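Local atomic coordinates of probable quinone reductase Qor (NADPH:quinone reductase) (Zeta-crystallin homolog protein) (Mycobacterium tuberculosis, PDB entry 4RVU), a protein that binds NADPH and probably catalyses the transfer of electrons from it to quinones. Residues 83-88 with 111-116. Residues are numbered along the deposited sequence; the frame is centred on the assembly and turned at random.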
ATOM      1  N   THR A  83       7.749  27.514  22.117  1.00 24.97           N
ATOM      2  CA  THR A  83       6.992  27.956  20.949  1.00 25.34           C
ATOM      3  C   THR A  83       7.159  29.446  20.704  1.00 26.01           C
ATOM      4  O   THR A  83       7.337  30.224  21.642  1.00 26.10           O
ATOM      5  CB  THR A  83       5.489  27.611  21.068  1.00 25.06           C
ATOM      6  OG1 THR A  83       4.780  28.143  19.939  1.00 25.08           O
ATOM      7  CG2 THR A  83       4.898  28.200  22.343  1.00 24.51           C
ATOM      8  N   ALA A  84       7.100  29.835  19.434  1.00 25.38           N
ATOM      9  CA  ALA A  84       7.150  31.243  19.060  1.00 26.58           C
ATOM     10  C   ALA A  84       5.763  31.875  19.072  1.00 26.14           C
ATOM     11  O   ALA A  84       5.632  33.085  18.895  1.00 27.25           O
ATOM     12  CB  ALA A  84       7.798  31.407  17.697  1.00 27.55           C
ATOM     13  N   ILE A  85       4.731  31.057  19.273  1.00 23.87           N
ATOM     14  CA  ILE A  85       3.359  31.556  19.404  1.00 24.41           C
ATOM     15  C   ILE A  85       3.196  32.342  20.703  1.00 25.02           C
ATOM     16  O   ILE A  85       3.639  31.888  21.756  1.00 24.78           O
ATOM     17  CB  ILE A  85       2.318  30.405  19.450  1.00 24.53           C
ATOM     18  CG1 ILE A  85       2.479  29.414  18.291  1.00 26.18           C
ATOM     19  CG2 ILE A  85       0.910  30.962  19.504  1.00 24.21           C
ATOM     20  CD1 ILE A  85       2.758  30.014  16.979  1.00 26.05           C
ATOM     21  N   SER A  86       2.523  33.490  20.638  1.00 24.73           N
ATOM     22  CA  SER A  86       2.341  34.349  21.810  1.00 25.39           C
ATOM     23  C   SER A  86       0.877  34.714  22.012  1.00 26.21           C
ATOM     24  O   SER A  86       0.086  34.659  21.065  1.00 25.43           O
ATOM     25  CB  SER A  86       3.177  35.623  21.656  1.00 25.74           C
ATOM     26  OG  SER A  86       4.560  35.321  21.618  1.00 28.44           O
ATOM     27  N   VAL A  87       0.513  35.077  23.245  1.00 22.55           N
ATOM     28  CA  VAL A  87      -0.834  35.575  23.521  1.00 22.80           C
ATOM     29  C   VAL A  87      -1.180  36.687  22.538  1.00 22.53           C
ATOM     30  O   VAL A  87      -0.350  37.557  22.259  1.00 22.89           O
ATOM     31  CB  VAL A  87      -0.975  36.098  24.972  1.00 23.79           C
ATOM     32  CG1 VAL A  87      -2.242  36.905  25.130  1.00 23.77           C
ATOM     33  CG2 VAL A  87      -0.966  34.936  25.959  1.00 23.39           C
ATOM     34  N   GLY A  88      -2.391  36.642  21.988  1.00 20.85           N
ATOM     35  CA  GLY A  88      -2.819  37.627  21.010  1.00 21.24           C
ATOM     36  C   GLY A  88      -2.710  37.163  19.565  1.00 21.32           C
ATOM     37  O   GLY A  88      -3.390  37.714  18.683  1.00 20.67           O
ATOM     38  N   THR A 111      -0.058  23.697  16.141  1.00 16.54           N
ATOM     39  CA  THR A 111      -0.828  24.913  15.900  1.00 16.61           C
ATOM     40  C   THR A 111       0.002  25.823  15.004  1.00 16.63           C
ATOM     41  O   THR A 111       1.203  25.996  15.231  1.00 16.65           O
ATOM     42  CB  THR A 111      -1.134  25.641  17.221  1.00 16.69           C
ATOM     43  OG1 THR A 111      -1.922  24.790  18.065  1.00 16.67           O
ATOM     44  CG2 THR A 111      -1.905  26.927  16.962  1.00 16.76           C
ATOM     45  N   ALA A 112      -0.632  26.420  14.000  1.00 16.64           N
ATOM     46  CA  ALA A 112       0.069  27.331  13.095  1.00 16.67           C
ATOM     47  C   ALA A 112      -0.459  28.745  13.238  1.00 16.76           C
ATOM     48  O   ALA A 112      -1.660  28.949  13.455  1.00 16.78           O
ATOM     49  CB  ALA A 112      -0.090  26.869  11.649  1.00 16.60           C
ATOM     50  N   LYS A 113       0.434  29.724  13.100  1.00 19.21           N
ATOM     51  CA  LYS A 113       0.008  31.118  12.996  1.00 19.40           C
ATOM     52  C   LYS A 113      -0.695  31.325  11.674  1.00 19.46           C
ATOM     53  O   LYS A 113      -0.241  30.829  10.647  1.00 20.41           O
ATOM     54  CB  LYS A 113       1.212  32.064  13.076  1.00 20.39           C
ATOM     55  CG  LYS A 113       1.850  32.164  14.461  1.00 21.24           C
ATOM     56  CD  LYS A 113       3.112  33.033  14.424  1.00 24.14           C
ATOM     57  CE  LYS A 113       3.768  33.134  15.798  1.00 24.23           C
ATOM     58  NZ  LYS A 113       4.954  34.046  15.801  1.00 24.66           N
ATOM     59  N   VAL A 114      -1.802  32.062  11.695  1.00 16.92           N
ATOM     60  CA  VAL A 114      -2.538  32.374  10.481  1.00 17.22           C
ATOM     61  C   VAL A 114      -1.925  33.629   9.858  1.00 17.97           C
ATOM     62  O   VAL A 114      -1.645  34.593  10.565  1.00 17.17           O
ATOM     63  CB  VAL A 114      -4.028  32.607  10.797  1.00 17.49           C
ATOM     64  CG1 VAL A 114      -4.818  32.903   9.528  1.00 17.20           C
ATOM     65  CG2 VAL A 114      -4.604  31.377  11.513  1.00 17.45           C
ATOM     66  N   PRO A 115      -1.669  33.601   8.541  1.00 16.92           N
ATOM     67  CA  PRO A 115      -1.120  34.763   7.833  1.00 16.97           C
ATOM     68  C   PRO A 115      -2.089  35.943   7.939  1.00 17.05           C
ATOM     69  O   PRO A 115      -3.303  35.734   8.058  1.00 17.04           O
ATOM     70  CB  PRO A 115      -1.023  34.271   6.384  1.00 17.19           C
ATOM     71  CG  PRO A 115      -0.897  32.780   6.500  1.00 16.83           C
ATOM     72  CD  PRO A 115      -1.798  32.427   7.656  1.00 16.82           C
ATOM     73  N   ASP A 116      -1.573  37.164   7.908  1.00 21.71           N
ATOM     74  CA  ASP A 116      -2.428  38.323   8.129  1.00 20.91           C
ATOM     75  C   ASP A 116      -3.476  38.544   7.033  1.00 21.59           C
ATOM     76  O   ASP A 116      -4.470  39.236   7.259  1.00 22.24           O
ATOM     77  CB  ASP A 116      -1.583  39.585   8.313  1.00 22.10           C
ATOM     78  CG  ASP A 116      -0.845  39.610   9.639  1.00 23.84           C
ATOM     79  OD1 ASP A 116      -1.305  38.955  10.603  1.00 23.46           O
ATOM     80  OD2 ASP A 116       0.192  40.304   9.714  1.00 24.57           O
TER
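Lys-113 CG lies beside the backbone N and anti to the carbonyl carbon, and the chain stays fully extended beyond it, with chi2, chi3 and chi4 all near 180°. Together these torsions carry the amine across to segment 83-88. The CD1 end of Ile-85 approaches the lysine methylenes. Its CG1 stands beside the backbone N and anti to the carbonyl carbon (chi1 -51°), and CD1 reaches the lysine chain. The two side chains run antiparallel past one another. The Ile-85 CD1 methyl lies alongside the lysine methylenes, 3.4 Å from Lys-113 CG and 3.5 Å from Lys-113 CE. Both are short for carbon-carbon contacts, so the methyl is pressed closely against the chain. At the end of the chain, Lys-113 NZ gives a weak hydrogen bond of 3.3 Å to the backbone O of Ala-84.

This is a surface contact in the GroES-like domain of the medium-chain dehydrogenase/reductase fold, away from the NADPH site. It joins the loop between strands 67-74 and 90-93 to strand 111-113. That last strand pairs antiparallel with strand 90-93, so the lysine reaches back to the loop that leads into its own neighbour.

The loop has local bonds of its own. Thr-83 OG1 accepts from Ile-85 N at 3.0 Å, with an N-H...O angle of 161°, which makes an ST turn. Ser-86 N gives a hydrogen bond to Asp-89 OD2, the same oxygen that has a long, weak ion pair with Lys-113 NZ. The Ile-85 side chain also touches Leu-34 on strand 33-38, Val-71 on strand 67-74 and Val-91 on strand 90-93.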